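Local coordinates for protein TRAP dicarboxylate transporter-DctP subunit (PDB 4PE3) that probably captures a small organic acid in the periplasm and delivers it to the membrane subunits of a TRAP-type transporter, at residues H31-N43 / G87-F99. Sequence-based numbering, arbitrary orientation.
Sequences HHFRFQSSDPAGN and GLIDGHITDTSYF. With ZN (zinc ion), chain G.
Phe35 lies flat over Gly91 where strands 32-37 and 91-95 run parallel as neighbours in the five-stranded mixed sheet of this solute-binding protein's N-terminal domain. The packing is tight here: Gly91 CA sits 3.7 Å from the Phe35 ring centroid and only 7° off the ring normal, a CH-pi contact that a side chain on Gly91 would block. With CG anti to the carbonyl carbon (chi1 -85°), the ring swings over Gly91, and Met247 of strand 243-248 packs against it too. An alanine in place of Phe35 would take away this lid and is likely to open a gap over Gly91 and beside Ile93. On the opposite face of the sheet, Gln36 sends its amide to the backbone of Ile74 and Val75. Bonds from Gln36 N to Gly91 O and from Ile93 N to Gln36 O join the strands. Before them, three bonds hold the Arg34 backbone: its O accepts from both Asp90 N and Gly91 N, while its N donates to Asp90 OD2 at 2.9 Å, on the anti lone pair. Beyond the strands the contact is looser and partly exposed. There Ser38 CB meets the Tyr98 ring edge at CE2, 3.7 Å away, and one water links Ser38 O (2.9 Å) to Tyr98 OH (2.8 Å).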
# COMPACT_ATOMS: atom_id res chain seq x y z
N HIS A 31 15.91 -26.37 -1.88
CA HIS A 31 14.49 -26.04 -1.88
C HIS A 31 14.15 -25.15 -3.05
O HIS A 31 14.90 -24.23 -3.36
CB HIS A 31 14.10 -25.32 -0.59
CG HIS A 31 14.50 -26.05 0.65
ND1 HIS A 31 13.68 -26.96 1.28
CD2 HIS A 31 15.64 -26.01 1.37
CE1 HIS A 31 14.29 -27.44 2.35
NE2 HIS A 31 15.49 -26.88 2.43
N HIS A 32 13.00 -25.40 -3.66
CA HIS A 32 12.54 -24.64 -4.80
C HIS A 32 11.09 -24.24 -4.54
O HIS A 32 10.20 -25.09 -4.46
CB HIS A 32 12.66 -25.49 -6.06
CG HIS A 32 14.03 -26.06 -6.26
ND1 HIS A 32 15.06 -25.36 -6.87
CD2 HIS A 32 14.55 -27.26 -5.92
CE1 HIS A 32 16.14 -26.12 -6.89
NE2 HIS A 32 15.86 -27.27 -6.32
N PHE A 33 10.85 -22.94 -4.37
CA PHE A 33 9.52 -22.46 -4.00
C PHE A 33 8.93 -21.55 -5.08
O PHE A 33 9.52 -20.54 -5.44
CB PHE A 33 9.58 -21.61 -2.72
CG PHE A 33 10.10 -22.35 -1.51
CD1 PHE A 33 9.67 -23.63 -1.18
CD2 PHE A 33 11.01 -21.72 -0.68
CE1 PHE A 33 10.16 -24.26 -0.05
CE2 PHE A 33 11.51 -22.36 0.44
CZ PHE A 33 11.08 -23.61 0.75
N ARG A 34 7.72 -21.87 -5.51
CA ARG A 34 7.02 -21.10 -6.54
C ARG A 34 6.10 -20.07 -5.90
O ARG A 34 5.22 -20.43 -5.09
CB ARG A 34 6.22 -22.06 -7.42
CG ARG A 34 6.93 -23.39 -7.65
CD ARG A 34 5.95 -24.46 -8.08
NE ARG A 34 5.58 -24.30 -9.48
CZ ARG A 34 4.35 -24.40 -9.97
NH1 ARG A 34 3.31 -24.66 -9.17
NH2 ARG A 34 4.15 -24.26 -11.27
N PHE A 35 6.33 -18.80 -6.22
CA PHE A 35 5.54 -17.69 -5.71
C PHE A 35 4.75 -17.04 -6.82
O PHE A 35 5.31 -16.78 -7.88
CB PHE A 35 6.46 -16.64 -5.13
CG PHE A 35 6.85 -16.87 -3.72
CD1 PHE A 35 7.56 -18.00 -3.36
CD2 PHE A 35 6.53 -15.94 -2.74
CE1 PHE A 35 7.93 -18.20 -2.05
CE2 PHE A 35 6.90 -16.15 -1.43
CZ PHE A 35 7.60 -17.28 -1.09
N GLN A 36 3.47 -16.78 -6.62
CA GLN A 36 2.68 -16.06 -7.58
C GLN A 36 2.50 -14.60 -7.18
O GLN A 36 2.19 -14.29 -6.01
CB GLN A 36 1.33 -16.70 -7.77
CG GLN A 36 0.63 -16.12 -8.97
CD GLN A 36 -0.65 -16.81 -9.30
OE1 GLN A 36 -0.66 -17.92 -9.85
NE2 GLN A 36 -1.76 -16.16 -8.97
N SER A 37 2.73 -13.69 -8.11
CA SER A 37 2.60 -12.25 -7.92
C SER A 37 1.17 -11.84 -8.18
O SER A 37 0.43 -12.54 -8.86
CB SER A 37 3.52 -11.56 -8.92
OG SER A 37 3.45 -10.15 -8.76
N SER A 38 0.78 -10.68 -7.66
CA SER A 38 -0.46 -10.03 -8.10
C SER A 38 -0.27 -9.17 -9.36
O SER A 38 -1.23 -8.63 -9.90
CB SER A 38 -1.03 -9.18 -6.96
OG SER A 38 -0.06 -8.25 -6.54
N ASP A 39 0.96 -9.03 -9.83
CA ASP A 39 1.24 -8.21 -11.00
C ASP A 39 1.56 -9.09 -12.22
O ASP A 39 2.02 -10.23 -12.09
CB ASP A 39 2.40 -7.29 -10.70
CG ASP A 39 2.08 -6.30 -9.60
OD1 ASP A 39 1.03 -5.65 -9.69
OD2 ASP A 39 2.86 -6.18 -8.64
N PRO A 40 1.31 -8.55 -13.41
CA PRO A 40 1.63 -9.28 -14.63
C PRO A 40 3.08 -9.08 -15.07
O PRO A 40 3.72 -8.13 -14.64
CB PRO A 40 0.70 -8.63 -15.65
CG PRO A 40 0.58 -7.21 -15.18
CD PRO A 40 0.60 -7.29 -13.69
N ALA A 41 3.56 -9.94 -15.97
CA ALA A 41 4.84 -9.70 -16.61
C ALA A 41 4.77 -8.36 -17.33
O ALA A 41 3.73 -8.00 -17.87
CB ALA A 41 5.16 -10.81 -17.60
N GLY A 42 5.87 -7.64 -17.30
CA GLY A 42 5.94 -6.33 -17.92
C GLY A 42 5.89 -5.24 -16.87
O GLY A 42 6.64 -4.26 -16.94
N ASN A 43 5.01 -5.43 -15.89
CA ASN A 43 4.70 -4.42 -14.88
C ASN A 43 5.95 -4.11 -14.05
O ASN A 43 6.76 -4.99 -13.75
CB ASN A 43 3.52 -4.95 -14.03
CG ASN A 43 3.31 -4.18 -12.77
OD1 ASN A 43 4.12 -4.24 -11.86
ND2 ASN A 43 2.17 -3.51 -12.66
N GLY A 87 -0.38 -26.65 -1.53
CA GLY A 87 0.87 -27.08 -2.13
C GLY A 87 0.93 -26.88 -3.62
O GLY A 87 1.87 -27.30 -4.29
N LEU A 88 -0.09 -26.23 -4.16
CA LEU A 88 -0.16 -25.96 -5.60
C LEU A 88 0.82 -24.85 -6.02
O LEU A 88 1.42 -24.88 -7.09
CB LEU A 88 -1.60 -25.61 -5.97
CG LEU A 88 -1.85 -25.20 -7.42
CD1 LEU A 88 -1.38 -26.30 -8.38
CD2 LEU A 88 -3.32 -24.90 -7.63
N ILE A 89 0.95 -23.84 -5.16
CA ILE A 89 2.06 -22.90 -5.23
C ILE A 89 2.61 -22.84 -3.80
O ILE A 89 2.02 -23.43 -2.88
CB ILE A 89 1.63 -21.49 -5.70
CG1 ILE A 89 0.58 -20.90 -4.76
CG2 ILE A 89 1.11 -21.53 -7.13
CD1 ILE A 89 0.19 -19.48 -5.15
N ASP A 90 3.75 -22.19 -3.60
CA ASP A 90 4.40 -22.14 -2.29
C ASP A 90 4.32 -20.79 -1.58
O ASP A 90 4.50 -20.73 -0.37
CB ASP A 90 5.86 -22.55 -2.42
CG ASP A 90 6.01 -23.95 -2.97
OD1 ASP A 90 5.44 -24.90 -2.39
OD2 ASP A 90 6.67 -24.10 -4.01
N GLY A 91 4.05 -19.72 -2.32
CA GLY A 91 3.89 -18.42 -1.70
C GLY A 91 3.26 -17.45 -2.65
O GLY A 91 2.90 -17.79 -3.79
N HIS A 92 3.10 -16.22 -2.17
CA HIS A 92 2.62 -15.12 -3.01
C HIS A 92 3.24 -13.80 -2.64
O HIS A 92 3.77 -13.63 -1.53
CB HIS A 92 1.08 -15.03 -3.05
CG HIS A 92 0.42 -14.74 -1.74
ND1 HIS A 92 -0.92 -15.00 -1.54
CD2 HIS A 92 0.85 -14.14 -0.60
CE1 HIS A 92 -1.27 -14.62 -0.32
NE2 HIS A 92 -0.21 -14.11 0.27
N ILE A 93 3.20 -12.88 -3.59
CA ILE A 93 3.54 -11.48 -3.36
C ILE A 93 2.31 -10.77 -3.87
O ILE A 93 2.09 -10.67 -5.08
CB ILE A 93 4.80 -11.04 -4.13
CG1 ILE A 93 6.00 -11.92 -3.78
CG2 ILE A 93 5.08 -9.57 -3.81
CD1 ILE A 93 7.29 -11.56 -4.51
N THR A 94 1.45 -10.28 -2.96
CA THR A 94 0.13 -9.86 -3.38
C THR A 94 -0.48 -8.77 -2.50
O THR A 94 0.02 -8.47 -1.43
CB THR A 94 -0.83 -11.08 -3.45
OG1 THR A 94 -1.99 -10.72 -4.20
CG2 THR A 94 -1.23 -11.54 -2.05
N ASP A 95 -1.56 -8.19 -3.01
CA ASP A 95 -2.25 -7.08 -2.38
C ASP A 95 -3.14 -7.66 -1.32
O ASP A 95 -4.13 -8.34 -1.61
CB ASP A 95 -3.10 -6.41 -3.46
CG ASP A 95 -3.74 -5.12 -3.02
OD1 ASP A 95 -4.19 -5.01 -1.87
OD2 ASP A 95 -3.81 -4.20 -3.87
N THR A 96 -2.81 -7.39 -0.06
CA THR A 96 -3.56 -7.95 1.07
C THR A 96 -5.02 -7.50 1.08
O THR A 96 -5.89 -8.19 1.61
CB THR A 96 -2.83 -7.59 2.39
OG1 THR A 96 -1.51 -8.14 2.34
CG2 THR A 96 -3.57 -8.12 3.63
N SER A 97 -5.31 -6.37 0.45
CA SER A 97 -6.68 -5.90 0.38
C SER A 97 -7.59 -6.85 -0.41
O SER A 97 -8.81 -6.81 -0.24
CB SER A 97 -6.74 -4.50 -0.23
OG SER A 97 -6.57 -4.56 -1.62
N TYR A 98 -7.00 -7.71 -1.24
CA TYR A 98 -7.78 -8.68 -1.98
C TYR A 98 -8.59 -9.61 -1.08
O TYR A 98 -9.55 -10.24 -1.52
CB TYR A 98 -6.86 -9.54 -2.84
CG TYR A 98 -6.23 -8.85 -4.04
CD1 TYR A 98 -6.77 -7.70 -4.59
CD2 TYR A 98 -5.09 -9.37 -4.62
CE1 TYR A 98 -6.18 -7.09 -5.70
CE2 TYR A 98 -4.50 -8.78 -5.71
CZ TYR A 98 -5.05 -7.64 -6.24
OH TYR A 98 -4.46 -7.06 -7.35
N PHE A 99 -8.21 -9.67 0.19
CA PHE A 99 -8.81 -10.66 1.09
C PHE A 99 -9.78 -10.03 2.08
O PHE A 99 -10.17 -10.68 3.06
CB PHE A 99 -7.69 -11.46 1.75
CG PHE A 99 -6.68 -11.98 0.75
CD1 PHE A 99 -7.07 -12.87 -0.23
CD2 PHE A 99 -5.35 -11.57 0.79
CE1 PHE A 99 -6.16 -13.33 -1.18
CE2 PHE A 99 -4.44 -12.03 -0.16
CZ PHE A 99 -4.85 -12.92 -1.13
ZN ZN G . 16.77 -27.74 3.75
O HOH W 1 -4.11 -8.64 -9.61
O HOH W 2 17.06 -29.79 3.43
O HOH W 3 16.14 -26.95 5.64